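Local atomic coordinates of extracellular ligand-binding receptor (Rhodopseudomonas palustris, PDB entry 3SG0), a protein that probably serves as a periplasmic solute-binding protein of the leucine-binding family, capturing aromatic acids such as benzoyl-formic acid for uptake into the cell. Residues 125-130 with 140-145; 350-355 with 365-370. One frame throughout, in Å; residues are numbered along the deposited sequence.

Interaction 1 and interaction 2 lie side by side, their centres 12 Å apart, and Asn365 joins them. Its ND2 lies 2.8 Å from the backbone O of Val140, and its OD1 lies 2.9 Å from the backbone N of Asn142; both are probable hydrogen bonds. Pro141 CG also packs 3.3 Å from the backbone O of Asn354. Residues 140-142 are thus held against both segments of interaction 2. The bound benzoyl-formic acid is close by. Val140 touches it. The side chain of Asn354 is about 7 Å from the ligand. The side chain of Asn142 is about 10 Å from the bound benzoyl-formic acid. Val140 is thus the residue through which interaction 1 reaches the ligand pocket.

Interaction 1. Residues 125-130 with 140-145; sequences LVAPMD and VPNDDI
Val126 places CG2 between its backbone N and carbonyl carbon, a crowded position, with CG1 beside the N (chi1 -65°). Across the contact, Asn142 turns CG anti to its carbonyl carbon (chi1 -74°). This carries the amide toward residues 125-130. CG2 of Val126 then meets OD1 of Asn142 at 3.9 Å. The two side chains cross obliquely. The other end of the amide faces Ala127, whose CB points toward residues 140-145 and lies 4.3 Å from Asn142 ND2. Only 76 Å² is buried, and these are van der Waals contacts of methyl groups against an amide.

The contact belongs to a periplasmic binding protein domain. Residues 125-130 lie in the loop between strands 116-118 and 136-138 of the six-stranded mixed sheet. Residues 140-145 lead out of strand 136-138 into helix 143-156, with Asn142 at the N-cap position. The Asn142 side chain makes no capping bond there. Its OD1 accepts a hydrogen bond from Lys138 NZ instead, which probably helps fix the rotation of the amide. Val126 also packs on Val136 and Lys138. In the first turn of the helix, Ile145 N makes a weak bond of 3.0 Å to the backbone O of Asn142.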
loop_
_atom_site.group_PDB
_atom_site.type_symbol
_atom_site.label_atom_id
_atom_site.label_comp_id
_atom_site.label_asym_id
_atom_site.label_seq_id
_atom_site.Cartn_x
_atom_site.Cartn_y
_atom_site.Cartn_z
ATOM N N LEU A 125 -6.948 1.392 8.715
ATOM C CA LEU A 125 -5.727 1.913 9.321
ATOM C C LEU A 125 -5.843 3.384 9.726
ATOM O O LEU A 125 -5.180 3.810 10.673
ATOM C CB LEU A 125 -4.529 1.688 8.407
ATOM C CG LEU A 125 -4.195 0.206 8.172
ATOM C CD1 LEU A 125 -3.218 0.053 7.021
ATOM C CD2 LEU A 125 -3.656 -0.435 9.441
ATOM N N VAL A 126 -6.672 4.162 9.021
ATOM C CA VAL A 126 -6.819 5.586 9.352
ATOM C C VAL A 126 -8.251 6.098 9.391
ATOM O O VAL A 126 -8.468 7.259 9.750
ATOM C CB VAL A 126 -6.026 6.517 8.395
ATOM C CG1 VAL A 126 -4.538 6.286 8.540
ATOM C CG2 VAL A 126 -6.495 6.366 6.942
ATOM N N ALA A 127 -9.222 5.272 9.015
ATOM C CA ALA A 127 -10.601 5.734 8.859
ATOM C C ALA A 127 -11.562 4.754 9.507
ATOM O O ALA A 127 -11.325 3.549 9.487
ATOM C CB ALA A 127 -10.945 5.872 7.383
ATOM N N PRO A 128 -12.647 5.261 10.109
ATOM C CA PRO A 128 -12.890 6.683 10.367
ATOM C C PRO A 128 -11.883 7.224 11.375
ATOM O O PRO A 128 -11.271 6.461 12.127
ATOM C CB PRO A 128 -14.290 6.684 10.980
ATOM C CG PRO A 128 -14.399 5.344 11.626
ATOM C CD PRO A 128 -13.698 4.409 10.694
HETATM N N MSE A 129 -11.720 8.533 11.402
HETATM C CA MSE A 129 -10.822 9.157 12.354
HETATM C C MSE A 129 -11.231 8.830 13.790
HETATM O O MSE A 129 -12.414 8.663 14.108
HETATM C CB MSE A 129 -10.830 10.665 12.118
HETATM C CG MSE A 129 -9.884 11.471 12.998
HETATM SE SE MSE A 129 -8.028 10.857 12.975
HETATM C CE MSE A 129 -7.780 10.824 11.052
ATOM N N ASP A 130 -10.235 8.719 14.658
ATOM C CA ASP A 130 -10.485 8.642 16.088
ATOM C C ASP A 130 -9.280 9.249 16.796
ATOM O O ASP A 130 -8.380 9.793 16.144
ATOM C CB ASP A 130 -10.821 7.214 16.550
ATOM C CG ASP A 130 -9.694 6.232 16.324
ATOM O OD1 ASP A 130 -8.511 6.614 16.493
ATOM O OD2 ASP A 130 -9.985 5.065 15.982
ATOM N N VAL A 140 -0.726 5.141 0.874
ATOM C CA VAL A 140 -1.381 4.261 -0.099
ATOM C C VAL A 140 -2.866 4.593 -0.079
ATOM O O VAL A 140 -3.446 4.690 0.993
ATOM C CB VAL A 140 -1.172 2.779 0.258
ATOM C CG1 VAL A 140 -1.974 1.890 -0.683
ATOM C CG2 VAL A 140 0.304 2.422 0.198
ATOM N N PRO A 141 -3.501 4.786 -1.250
ATOM C CA PRO A 141 -4.938 5.088 -1.195
ATOM C C PRO A 141 -5.750 4.005 -0.497
ATOM O O PRO A 141 -5.511 2.811 -0.676
ATOM C CB PRO A 141 -5.321 5.198 -2.674
ATOM C CG PRO A 141 -4.049 5.655 -3.337
ATOM C CD PRO A 141 -2.985 4.857 -2.629
ATOM N N ASN A 142 -6.719 4.440 0.303
ATOM C CA ASN A 142 -7.601 3.512 0.992
ATOM C C ASN A 142 -8.244 2.525 0.021
ATOM O O ASN A 142 -8.745 2.904 -1.046
ATOM C CB ASN A 142 -8.696 4.274 1.731
ATOM C CG ASN A 142 -8.197 4.977 2.981
ATOM O OD1 ASN A 142 -7.092 4.737 3.463
ATOM N ND2 ASN A 142 -9.038 5.852 3.519
ATOM N N ASP A 143 -8.267 1.256 0.421
ATOM C CA ASP A 143 -8.779 0.198 -0.436
ATOM C C ASP A 143 -10.229 0.387 -0.828
ATOM O O ASP A 143 -10.632 -0.099 -1.882
ATOM C CB ASP A 143 -8.603 -1.174 0.217
ATOM C CG ASP A 143 -7.172 -1.646 0.187
ATOM O OD1 ASP A 143 -6.519 -1.466 -0.872
ATOM O OD2 ASP A 143 -6.706 -2.179 1.213
ATOM N N ASP A 144 -11.032 1.065 -0.013
ATOM C CA ASP A 144 -12.424 1.260 -0.402
ATOM C C ASP A 144 -12.556 2.095 -1.678
ATOM O O ASP A 144 -13.453 1.851 -2.492
ATOM C CB ASP A 144 -13.313 1.773 0.752
ATOM C CG ASP A 144 -12.844 3.084 1.360
ATOM O OD1 ASP A 144 -11.674 3.465 1.220
ATOM O OD2 ASP A 144 -13.678 3.743 2.026
ATOM N N ILE A 145 -11.653 3.056 -1.869
ATOM C CA ILE A 145 -11.627 3.848 -3.094
ATOM C C ILE A 145 -11.359 2.948 -4.294
ATOM O O ILE A 145 -12.024 3.033 -5.327
ATOM C CB ILE A 145 -10.532 4.934 -3.022
ATOM C CG1 ILE A 145 -10.818 5.917 -1.885
ATOM C CG2 ILE A 145 -10.400 5.665 -4.353
ATOM C CD1 ILE A 145 -9.643 6.826 -1.553
#

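Interaction 2. Residues 350-355 with 365-370; sequences LALNNG and NGYDER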
loop_
_atom_site.group_PDB
_atom_site.type_symbol
_atom_site.label_atom_id
_atom_site.label_comp_id
_atom_site.label_asym_id
_atom_site.label_seq_id
_atom_site.Cartn_x
_atom_site.Cartn_y
_atom_site.Cartn_z
ATOM N N LEU A 350 -0.872 17.988 -3.052
ATOM C CA LEU A 350 0.447 17.398 -3.242
ATOM C C LEU A 350 0.389 16.184 -4.149
ATOM O O LEU A 350 -0.245 15.182 -3.809
ATOM C CB LEU A 350 1.032 17.007 -1.886
ATOM C CG LEU A 350 2.424 16.375 -1.910
ATOM C CD1 LEU A 350 3.469 17.330 -2.474
ATOM C CD2 LEU A 350 2.811 15.900 -0.516
ATOM N N ALA A 351 1.055 16.254 -5.295
ATOM C CA ALA A 351 1.152 15.097 -6.169
ATOM C C ALA A 351 2.187 14.133 -5.610
ATOM O O ALA A 351 3.378 14.448 -5.564
ATOM C CB ALA A 351 1.527 15.522 -7.583
ATOM N N LEU A 352 1.720 12.974 -5.163
ATOM C CA LEU A 352 2.583 11.879 -4.737
ATOM C C LEU A 352 2.531 10.797 -5.805
ATOM O O LEU A 352 1.662 10.813 -6.671
ATOM C CB LEU A 352 2.076 11.304 -3.407
ATOM C CG LEU A 352 2.156 12.229 -2.189
ATOM C CD1 LEU A 352 1.513 11.580 -0.986
ATOM C CD2 LEU A 352 3.608 12.612 -1.881
ATOM N N ASN A 353 3.440 9.834 -5.735
ATOM C CA ASN A 353 3.352 8.678 -6.616
ATOM C C ASN A 353 2.064 7.898 -6.422
ATOM O O ASN A 353 1.567 7.239 -7.337
ATOM C CB ASN A 353 4.557 7.783 -6.407
ATOM C CG ASN A 353 5.799 8.392 -6.980
ATOM O OD1 ASN A 353 6.047 8.274 -8.180
ATOM N ND2 ASN A 353 6.571 9.091 -6.153
ATOM N N ASN A 354 1.515 7.996 -5.213
ATOM C CA ASN A 354 0.280 7.325 -4.857
ATOM C C ASN A 354 -0.981 8.073 -5.279
ATOM O O ASN A 354 -2.073 7.511 -5.189
ATOM C CB ASN A 354 0.260 7.054 -3.344
ATOM C CG ASN A 354 0.919 5.741 -2.984
ATOM O OD1 ASN A 354 0.306 4.684 -3.126
ATOM N ND2 ASN A 354 2.156 5.790 -2.507
ATOM N N GLY A 355 -0.849 9.320 -5.722
ATOM C CA GLY A 355 -2.008 10.099 -6.128
ATOM C C GLY A 355 -1.927 11.531 -5.652
ATOM O O GLY A 355 -0.915 11.957 -5.090
ATOM N N ASN A 365 -5.560 9.990 4.972
ATOM C CA ASN A 365 -5.179 9.281 3.747
ATOM C C ASN A 365 -4.961 10.306 2.630
ATOM O O ASN A 365 -3.851 10.441 2.107
ATOM C CB ASN A 365 -6.281 8.278 3.394
ATOM C CG ASN A 365 -5.944 7.391 2.206
ATOM O OD1 ASN A 365 -6.818 7.113 1.376
ATOM N ND2 ASN A 365 -4.710 6.898 2.141
ATOM N N GLY A 366 -6.020 11.034 2.285
ATOM C CA GLY A 366 -5.872 12.216 1.457
ATOM C C GLY A 366 -6.370 12.118 0.028
ATOM O O GLY A 366 -6.176 13.064 -0.740
ATOM N N TYR A 367 -7.017 11.018 -0.335
ATOM C CA TYR A 367 -7.365 10.762 -1.733
ATOM C C TYR A 367 -8.854 10.615 -1.950
ATOM O O TYR A 367 -9.608 10.308 -1.029
ATOM C CB TYR A 367 -6.694 9.473 -2.223
ATOM C CG TYR A 367 -5.217 9.433 -1.975
ATOM C CD1 TYR A 367 -4.332 10.109 -2.809
ATOM C CD2 TYR A 367 -4.702 8.742 -0.889
ATOM C CE1 TYR A 367 -2.979 10.081 -2.577
ATOM C CE2 TYR A 367 -3.354 8.698 -0.649
ATOM C CZ TYR A 367 -2.495 9.372 -1.492
ATOM O OH TYR A 367 -1.146 9.353 -1.255
ATOM N N ASP A 368 -9.270 10.801 -3.198
ATOM C CA ASP A 368 -10.625 10.481 -3.616
ATOM C C ASP A 368 -10.561 9.647 -4.886
ATOM O O ASP A 368 -9.511 9.115 -5.230
ATOM C CB ASP A 368 -11.471 11.748 -3.800
ATOM C CG ASP A 368 -10.868 12.732 -4.794
ATOM O OD1 ASP A 368 -10.117 12.310 -5.685
ATOM O OD2 ASP A 368 -11.154 13.948 -4.699
ATOM N N GLU A 369 -11.683 9.540 -5.590
ATOM C CA GLU A 369 -11.763 8.678 -6.761
ATOM C C GLU A 369 -10.809 9.093 -7.875
ATOM O O GLU A 369 -10.517 8.297 -8.768
ATOM C CB GLU A 369 -13.198 8.631 -7.295
ATOM C CG GLU A 369 -13.673 9.914 -7.983
ATOM C CD GLU A 369 -14.052 11.026 -7.021
ATOM O OE1 GLU A 369 -14.144 10.779 -5.796
ATOM O OE2 GLU A 369 -14.278 12.163 -7.495
ATOM N N ARG A 370 -10.305 10.318 -7.832
ATOM C CA ARG A 370 -9.363 10.751 -8.854
ATOM C C ARG A 370 -8.040 10.017 -8.769
ATOM O O ARG A 370 -7.252 10.046 -9.714
ATOM C CB ARG A 370 -9.164 12.259 -8.790
ATOM C CG ARG A 370 -10.469 12.988 -9.069
ATOM C CD ARG A 370 -10.407 14.484 -8.885
ATOM N NE ARG A 370 -11.754 15.049 -8.957
ATOM C CZ ARG A 370 -12.039 16.332 -8.760
ATOM N NH1 ARG A 370 -11.071 17.193 -8.483
ATOM N NH2 ARG A 370 -13.295 16.752 -8.838
#
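Tyr367 reaches across to a type I beta turn, Leu352 to Gly355, and meets it with one ring edge and the hydroxyl. This turn joins the antiparallel strands 350-352 and 355-357 in a beta hairpin. The bonds Leu352 N to Gly355 O, 2.8 Å, and Gly355 N to Leu352 O close it. The CB of Tyr367 points toward the turn, and its CG lies anti to the carbonyl carbon (chi1 -52°). The ring extends from there with one edge against the backbone of Gly355. CE1 stands 3.6 Å from Gly355 C, which lies near the ring plane. The backbone angles of Gly355 by themselves call for glycine.

The Leu352 and Tyr367 side chains cross at about a right angle. CD1 of Leu352 touches the Tyr367 OH at 3.5 Å. The hydroxyl also makes a weak hydrogen bond to the backbone O of Val139. With an alanine here instead of Tyr367, the Gly355 backbone and Leu352 CD1 would probably lose their packing partner, and Val139 O this weak bond.

The CB of Asn354 points toward residues 365-370, but its amide leads away, and ND2 bonds to Asp313 OD2 on helix 306-328. The part of Asn354 nearest the phenol is thus aliphatic: its CB lies 3.4 Å from Tyr367 OH.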